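PDB 2Z0Q: Rho guanine nucleotide exchange factor 3 from Mus musculus, which acts as a guanine nucleotide exchange factor for the small GTPases RhoA and RhoB, its DH-PH portion being the part described here. Local coordinates for residues Q270-P275 with Q322-Q327; Q274-K279 with V313-G318. All coordinates share one frame; numbering follows the deposited sequence.

Contact 1. Residues Q270-P275 with Q322-Q327; sequences QLYRQP and QTHSLQ. With SO4 (sulfate ion), chain D; SO4 (sulfate ion), chain C.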
loop_
_atom_site.group_PDB
_atom_site.type_symbol
_atom_site.label_atom_id
_atom_site.label_comp_id
_atom_site.label_asym_id
_atom_site.label_seq_id
_atom_site.Cartn_x
_atom_site.Cartn_y
_atom_site.Cartn_z
ATOM N N GLN A 270 9.507 -14.421 -12.852
ATOM C CA GLN A 270 10.479 -14.924 -13.808
ATOM C C GLN A 270 11.071 -13.777 -14.637
ATOM O O GLN A 270 10.322 -13.068 -15.339
ATOM C CB GLN A 270 9.760 -15.969 -14.703
ATOM C CG GLN A 270 10.681 -16.643 -15.713
ATOM C CD GLN A 270 9.933 -17.639 -16.593
ATOM O OE1 GLN A 270 8.809 -18.022 -16.297
ATOM N NE2 GLN A 270 10.558 -18.042 -17.683
ATOM N N LEU A 271 12.378 -13.563 -14.521
ATOM C CA LEU A 271 12.975 -12.442 -15.266
ATOM C C LEU A 271 12.698 -12.610 -16.762
ATOM O O LEU A 271 12.887 -13.700 -17.318
ATOM C CB LEU A 271 14.471 -12.307 -15.000
ATOM C CG LEU A 271 14.772 -11.317 -13.851
ATOM C CD1 LEU A 271 14.351 -11.940 -12.520
ATOM C CD2 LEU A 271 16.238 -10.930 -13.851
ATOM N N TYR A 272 12.252 -11.520 -17.397
ATOM C CA TYR A 272 11.910 -11.516 -18.838
ATOM C C TYR A 272 13.127 -11.204 -19.734
ATOM O O TYR A 272 13.204 -11.659 -20.889
ATOM C CB TYR A 272 10.791 -10.490 -19.035
ATOM C CG TYR A 272 10.183 -10.395 -20.412
ATOM C CD1 TYR A 272 9.497 -11.478 -20.957
ATOM C CD2 TYR A 272 10.191 -9.176 -21.118
ATOM C CE1 TYR A 272 8.817 -11.368 -22.170
ATOM C CE2 TYR A 272 9.496 -9.043 -22.352
ATOM C CZ TYR A 272 8.814 -10.148 -22.858
ATOM O OH TYR A 272 8.080 -10.059 -23.999
ATOM N N ARG A 273 14.058 -10.425 -19.203
ATOM C CA ARG A 273 15.298 -10.048 -19.880
ATOM C C ARG A 273 16.291 -9.823 -18.773
ATOM O O ARG A 273 15.950 -9.901 -17.577
ATOM C CB ARG A 273 15.138 -8.741 -20.671
ATOM C CG ARG A 273 14.097 -8.816 -21.754
ATOM C CD ARG A 273 14.620 -9.546 -23.000
ATOM N NE ARG A 273 13.729 -9.337 -24.149
ATOM C CZ ARG A 273 12.622 -10.031 -24.387
ATOM N NH1 ARG A 273 12.238 -11.001 -23.557
ATOM N NH2 ARG A 273 11.911 -9.777 -25.485
ATOM N N GLN A 274 17.512 -9.509 -19.156
ATOM C CA GLN A 274 18.535 -9.217 -18.164
ATOM C C GLN A 274 18.195 -7.878 -17.522
ATOM O O GLN A 274 17.565 -7.014 -18.133
ATOM C CB GLN A 274 19.889 -9.171 -18.832
ATOM C CG GLN A 274 20.136 -10.493 -19.553
ATOM C CD GLN A 274 21.463 -10.523 -20.250
ATOM O OE1 GLN A 274 21.997 -9.486 -20.614
ATOM N NE2 GLN A 274 22.000 -11.726 -20.458
ATOM N N PRO A 275 18.573 -7.705 -16.258
ATOM C CA PRO A 275 18.272 -6.445 -15.566
ATOM C C PRO A 275 18.931 -5.241 -16.247
ATOM O O PRO A 275 20.014 -5.374 -16.822
ATOM C CB PRO A 275 18.860 -6.669 -14.161
ATOM C CG PRO A 275 18.876 -8.148 -14.003
ATOM C CD PRO A 275 19.262 -8.659 -15.371
ATOM N N GLN A 322 18.313 -3.916 -25.386
ATOM C CA GLN A 322 16.891 -4.155 -25.188
ATOM C C GLN A 322 16.107 -2.879 -25.386
ATOM O O GLN A 322 16.631 -1.783 -25.214
ATOM C CB GLN A 322 16.595 -4.559 -23.729
ATOM C CG GLN A 322 17.140 -5.840 -23.197
ATOM C CD GLN A 322 16.891 -5.942 -21.691
ATOM O OE1 GLN A 322 15.797 -5.632 -21.220
ATOM N NE2 GLN A 322 17.909 -6.367 -20.939
ATOM N N THR A 323 14.843 -3.053 -25.735
ATOM C CA THR A 323 13.952 -1.916 -25.771
ATOM C C THR A 323 12.564 -2.441 -25.372
ATOM O O THR A 323 12.153 -3.495 -25.818
ATOM C CB THR A 323 13.926 -1.192 -27.142
ATOM O OG1 THR A 323 13.206 0.048 -26.984
ATOM C CG2 THR A 323 13.299 -2.049 -28.264
ATOM N N HIS A 324 11.855 -1.682 -24.534
ATOM C CA HIS A 324 10.520 -2.087 -24.083
ATOM C C HIS A 324 9.553 -0.907 -24.144
ATOM O O HIS A 324 9.892 0.180 -23.682
ATOM C CB HIS A 324 10.603 -2.531 -22.627
ATOM C CG HIS A 324 11.549 -3.657 -22.405
ATOM N ND1 HIS A 324 11.208 -4.971 -22.640
ATOM C CD2 HIS A 324 12.848 -3.661 -22.026
ATOM C CE1 HIS A 324 12.263 -5.738 -22.411
ATOM N NE2 HIS A 324 13.271 -4.965 -22.039
ATOM N N SER A 325 8.382 -1.117 -24.735
ATOM C CA SER A 325 7.319 -0.093 -24.791
ATOM C C SER A 325 6.325 -0.653 -23.781
ATOM O O SER A 325 5.762 -1.705 -24.017
ATOM C CB SER A 325 6.714 -0.037 -26.200
ATOM O OG SER A 325 7.684 0.522 -27.063
ATOM N N LEU A 326 6.134 0.068 -22.679
ATOM C CA LEU A 326 5.348 -0.414 -21.552
ATOM C C LEU A 326 4.132 0.483 -21.317
ATOM O O LEU A 326 4.267 1.694 -21.372
ATOM C CB LEU A 326 6.258 -0.409 -20.306
ATOM C CG LEU A 326 7.529 -1.259 -20.377
ATOM C CD1 LEU A 326 8.368 -1.069 -19.101
ATOM C CD2 LEU A 326 7.129 -2.745 -20.511
ATOM N N GLN A 327 2.989 -0.120 -21.006
ATOM C CA GLN A 327 1.739 0.615 -20.806
ATOM C C GLN A 327 1.303 0.595 -19.355
ATOM O O GLN A 327 1.165 -0.483 -18.771
ATOM C CB GLN A 327 0.603 0.016 -21.654
ATOM C CG GLN A 327 -0.720 0.785 -21.497
ATOM C CD GLN A 327 -1.841 0.161 -22.297
ATOM O OE1 GLN A 327 -2.100 -1.036 -22.163
ATOM N NE2 GLN A 327 -2.513 0.957 -23.128
HETATM S S SO4 D . 14.357 -6.948 -26.527
HETATM O O1 SO4 D . 15.488 -7.875 -26.896
HETATM O O2 SO4 D . 13.073 -7.617 -26.904
HETATM O O3 SO4 D . 14.352 -6.755 -25.057
HETATM O O4 SO4 D . 14.482 -5.628 -27.207
HETATM S S SO4 C . 9.165 -12.337 -26.096
HETATM O O1 SO4 C . 9.075 -13.390 -27.165
HETATM O O2 SO4 C . 7.842 -12.253 -25.369
HETATM O O3 SO4 C . 10.241 -12.712 -25.118
HETATM O O4 SO4 C . 9.526 -11.035 -26.757
HETATM O O HOH W 1 20.511 -7.203 -21.914
#

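Contact 2. Residues Q274-K279 with V313-G318; sequences QPIPVK and VSFKNG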
loop_
_atom_site.group_PDB
_atom_site.type_symbol
_atom_site.label_atom_id
_atom_site.label_comp_id
_atom_site.label_asym_id
_atom_site.label_seq_id
_atom_site.Cartn_x
_atom_site.Cartn_y
_atom_site.Cartn_z
ATOM N N GLN A 274 17.512 -9.509 -19.156
ATOM C CA GLN A 274 18.535 -9.217 -18.164
ATOM C C GLN A 274 18.195 -7.878 -17.522
ATOM O O GLN A 274 17.565 -7.014 -18.133
ATOM C CB GLN A 274 19.889 -9.171 -18.832
ATOM C CG GLN A 274 20.136 -10.493 -19.553
ATOM C CD GLN A 274 21.463 -10.523 -20.250
ATOM O OE1 GLN A 274 21.997 -9.486 -20.614
ATOM N NE2 GLN A 274 22.000 -11.726 -20.458
ATOM N N PRO A 275 18.573 -7.705 -16.258
ATOM C CA PRO A 275 18.272 -6.445 -15.566
ATOM C C PRO A 275 18.931 -5.241 -16.247
ATOM O O PRO A 275 20.014 -5.374 -16.822
ATOM C CB PRO A 275 18.860 -6.669 -14.161
ATOM C CG PRO A 275 18.876 -8.148 -14.003
ATOM C CD PRO A 275 19.262 -8.659 -15.371
ATOM N N ILE A 276 18.284 -4.078 -16.160
ATOM C CA ILE A 276 18.811 -2.840 -16.714
ATOM C C ILE A 276 19.283 -1.883 -15.597
ATOM O O ILE A 276 18.475 -1.358 -14.834
ATOM C CB ILE A 276 17.731 -2.108 -17.577
ATOM C CG1 ILE A 276 17.340 -3.009 -18.766
ATOM C CG2 ILE A 276 18.242 -0.725 -18.032
ATOM C CD1 ILE A 276 16.118 -2.488 -19.485
ATOM N N PRO A 277 20.598 -1.642 -15.500
ATOM C CA PRO A 277 21.121 -0.727 -14.467
ATOM C C PRO A 277 20.513 0.640 -14.705
ATOM O O PRO A 277 20.395 1.061 -15.856
ATOM C CB PRO A 277 22.641 -0.724 -14.718
ATOM C CG PRO A 277 22.919 -2.003 -15.382
ATOM C CD PRO A 277 21.676 -2.240 -16.285
ATOM N N VAL A 278 20.118 1.331 -13.637
ATOM C CA VAL A 278 19.502 2.641 -13.778
ATOM C C VAL A 278 20.451 3.647 -14.445
ATOM O O VAL A 278 19.980 4.504 -15.190
ATOM C CB VAL A 278 18.993 3.172 -12.392
ATOM C CG1 VAL A 278 18.676 4.656 -12.445
ATOM C CG2 VAL A 278 17.685 2.397 -12.008
ATOM N N LYS A 279 21.764 3.518 -14.226
ATOM C CA LYS A 279 22.727 4.452 -14.852
ATOM C C LYS A 279 22.722 4.323 -16.384
ATOM O O LYS A 279 23.154 5.245 -17.083
ATOM C CB LYS A 279 24.162 4.191 -14.371
ATOM C CG LYS A 279 24.699 2.822 -14.735
ATOM C CD LYS A 279 26.228 2.706 -14.552
ATOM C CE LYS A 279 26.742 1.364 -15.136
ATOM N NZ LYS A 279 28.238 1.313 -15.203
ATOM N N VAL A 313 11.500 2.191 -22.398
ATOM C CA VAL A 313 12.718 2.032 -21.656
ATOM C C VAL A 313 13.661 1.243 -22.557
ATOM O O VAL A 313 13.279 0.212 -23.092
ATOM C CB VAL A 313 12.513 1.234 -20.359
ATOM C CG1 VAL A 313 13.823 0.937 -19.785
ATOM C CG2 VAL A 313 11.665 2.048 -19.331
ATOM N N SER A 314 14.890 1.731 -22.733
ATOM C CA SER A 314 15.838 1.001 -23.575
ATOM C C SER A 314 17.217 0.941 -22.898
ATOM O O SER A 314 17.564 1.745 -22.012
ATOM C CB SER A 314 15.890 1.639 -24.976
ATOM O OG SER A 314 16.582 2.857 -24.957
ATOM N N PHE A 315 17.980 -0.046 -23.307
ATOM C CA PHE A 315 19.271 -0.333 -22.730
ATOM C C PHE A 315 20.225 -0.783 -23.830
ATOM O O PHE A 315 19.986 -1.768 -24.551
ATOM C CB PHE A 315 19.044 -1.436 -21.689
ATOM C CG PHE A 315 20.292 -2.006 -21.095
ATOM C CD1 PHE A 315 21.314 -1.176 -20.677
ATOM C CD2 PHE A 315 20.381 -3.384 -20.840
ATOM C CE1 PHE A 315 22.431 -1.701 -19.994
ATOM C CE2 PHE A 315 21.487 -3.916 -20.157
ATOM C CZ PHE A 315 22.514 -3.060 -19.734
ATOM N N LYS A 316 21.323 -0.052 -23.943
ATOM C CA LYS A 316 22.332 -0.355 -24.941
ATOM C C LYS A 316 23.300 -1.334 -24.286
ATOM O O LYS A 316 23.925 -1.002 -23.289
ATOM C CB LYS A 316 23.024 0.956 -25.363
ATOM C CG LYS A 316 23.892 0.747 -26.534
ATOM C CD LYS A 316 24.597 1.991 -27.028
ATOM C CE LYS A 316 25.522 1.535 -28.154
ATOM N NZ LYS A 316 26.463 2.593 -28.441
ATOM N N ASN A 317 23.430 -2.531 -24.861
ATOM C CA ASN A 317 24.270 -3.580 -24.263
ATOM C C ASN A 317 24.723 -4.535 -25.363
ATOM O O ASN A 317 24.570 -5.748 -25.250
ATOM C CB ASN A 317 23.423 -4.335 -23.203
ATOM C CG ASN A 317 24.254 -5.166 -22.239
ATOM O OD1 ASN A 317 25.374 -4.808 -21.912
ATOM N ND2 ASN A 317 23.677 -6.277 -21.749
ATOM N N GLY A 318 25.252 -3.967 -26.443
ATOM C CA GLY A 318 25.697 -4.778 -27.562
ATOM C C GLY A 318 24.633 -5.703 -28.137
ATOM O O GLY A 318 23.510 -5.261 -28.464
HETATM O O HOH W 1 20.511 -7.203 -21.914
#

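Contact 1. Residues Q270-P275 with Q322-Q327
The side-chain nitrogen NE2 of Gln322 is gripped by two acceptors, the backbone carbonyl of Gln274 and a water. Its bond to Gln274 O is 2.9 Å long and nearly straight (167°), the carbonyl lying close to the plane of the amide while the donor is tilted from the carbonyl plane. The water accepts from the same NE2 and donates to Gln274 OE1, so the two glutamines are joined both directly and through solvent. The other end of the Gln322 amide is fixed within its own strand: His324 NE2 donates to Gln322 OE1 over 2.7 Å, in the carbonyl plane and on a lone pair, a direction consistent with the opposite end donating to Gln274 O, which can only accept. Arg273 packs beside this pair. Its CB lies 3.2 Å from Gln322 OE1, and its CG meets the edge of the His324 ring at CE1 (3.6 Å). In Arg273, chi2 (-78°) turns CD aside; NH1 lies over the centre of the Tyr272 ring and donates to Tyr272 O. Two sulfates, probably from the crystallisation liquor, lie at the guanidinium edge: one takes bonds from Arg273 NE and NH2 and from Thr323 N, the other from Arg273 NH1 and NH2 and from Tyr272 OH (2.6 Å to O2). Arg242, whose NH2 comes close to that of Arg273, adds a second positive charge. At this part of the PH domain, such a cluster of donors would probably favour anions, and the sulfates probably balance the charge of Arg273, which nearby Arg242 would otherwise repel.

Contact 2. Residues Q274-K279 with V313-G318
Phe315 extends from the strand 310-315 against Ile276 and Pro277, and its atoms can be followed outward one by one. CB lies against the Ile276 branches, 3.7 Å from CG1 and slightly farther from CG2. Chi1 (172°) sets CG anti to the backbone N, beside the isoleucine; in the ring, CD2 meets Ile276 CG1, CD1 nears CG2, and Ile276 CA lies over one face. The two side chains slide past each other in opposite directions. Farther out, CE2 approaches the carbonyl oxygen of Pro275, and the tip CZ rests 3.6 Å from Pro277 CD, the proline crossing the phenylalanine at about a right angle. Both segments belong to the PH domain, whose fold is a curled, strongly bent beta-sheet closed by a C-terminal helix; here the short strand 276-277, paired with 254-263, packs without backbone pairing against the end of 310-315, the runs 274-277 and 313-317 lying 103° apart. Deeper in, Ile276 CD1 reaches Val313 CG1 at 4.1 Å, and Leu281 touches both residues. Replacing Phe315 by an alanine would probably open a gap beside Ile276 and leave Pro277 CD without its aromatic partner. Asn317 CB lies over the opposite face from Ile276 CA, 3.6 Å above the ring plane and offset toward the rim. Beyond it, Asn317 ND2, 3.8 Å from Gln274 OE1, makes a weak bond to a water that donates to that oxygen.

In the fold
From the N terminus, the chain passes through the helices of the DH domain before entering the PH domain, where strand 266-271 leads through the turn at Gln274 and Pro275 into strand 276-277. Both contacts start from this region and share those two residues. Contact 2 closes the shorter loop, back from 313-318; the chain then turns and returns as 322-327 to close contact 1. Contact 2 is therefore nested within contact 1, the outer pair using the later strand of the hairpin. Backbone bonds between strands 310-315 and 322-327 join the two sites, whose centres are about 9 Å apart. Together they tie the 271-277 connection to this hairpin.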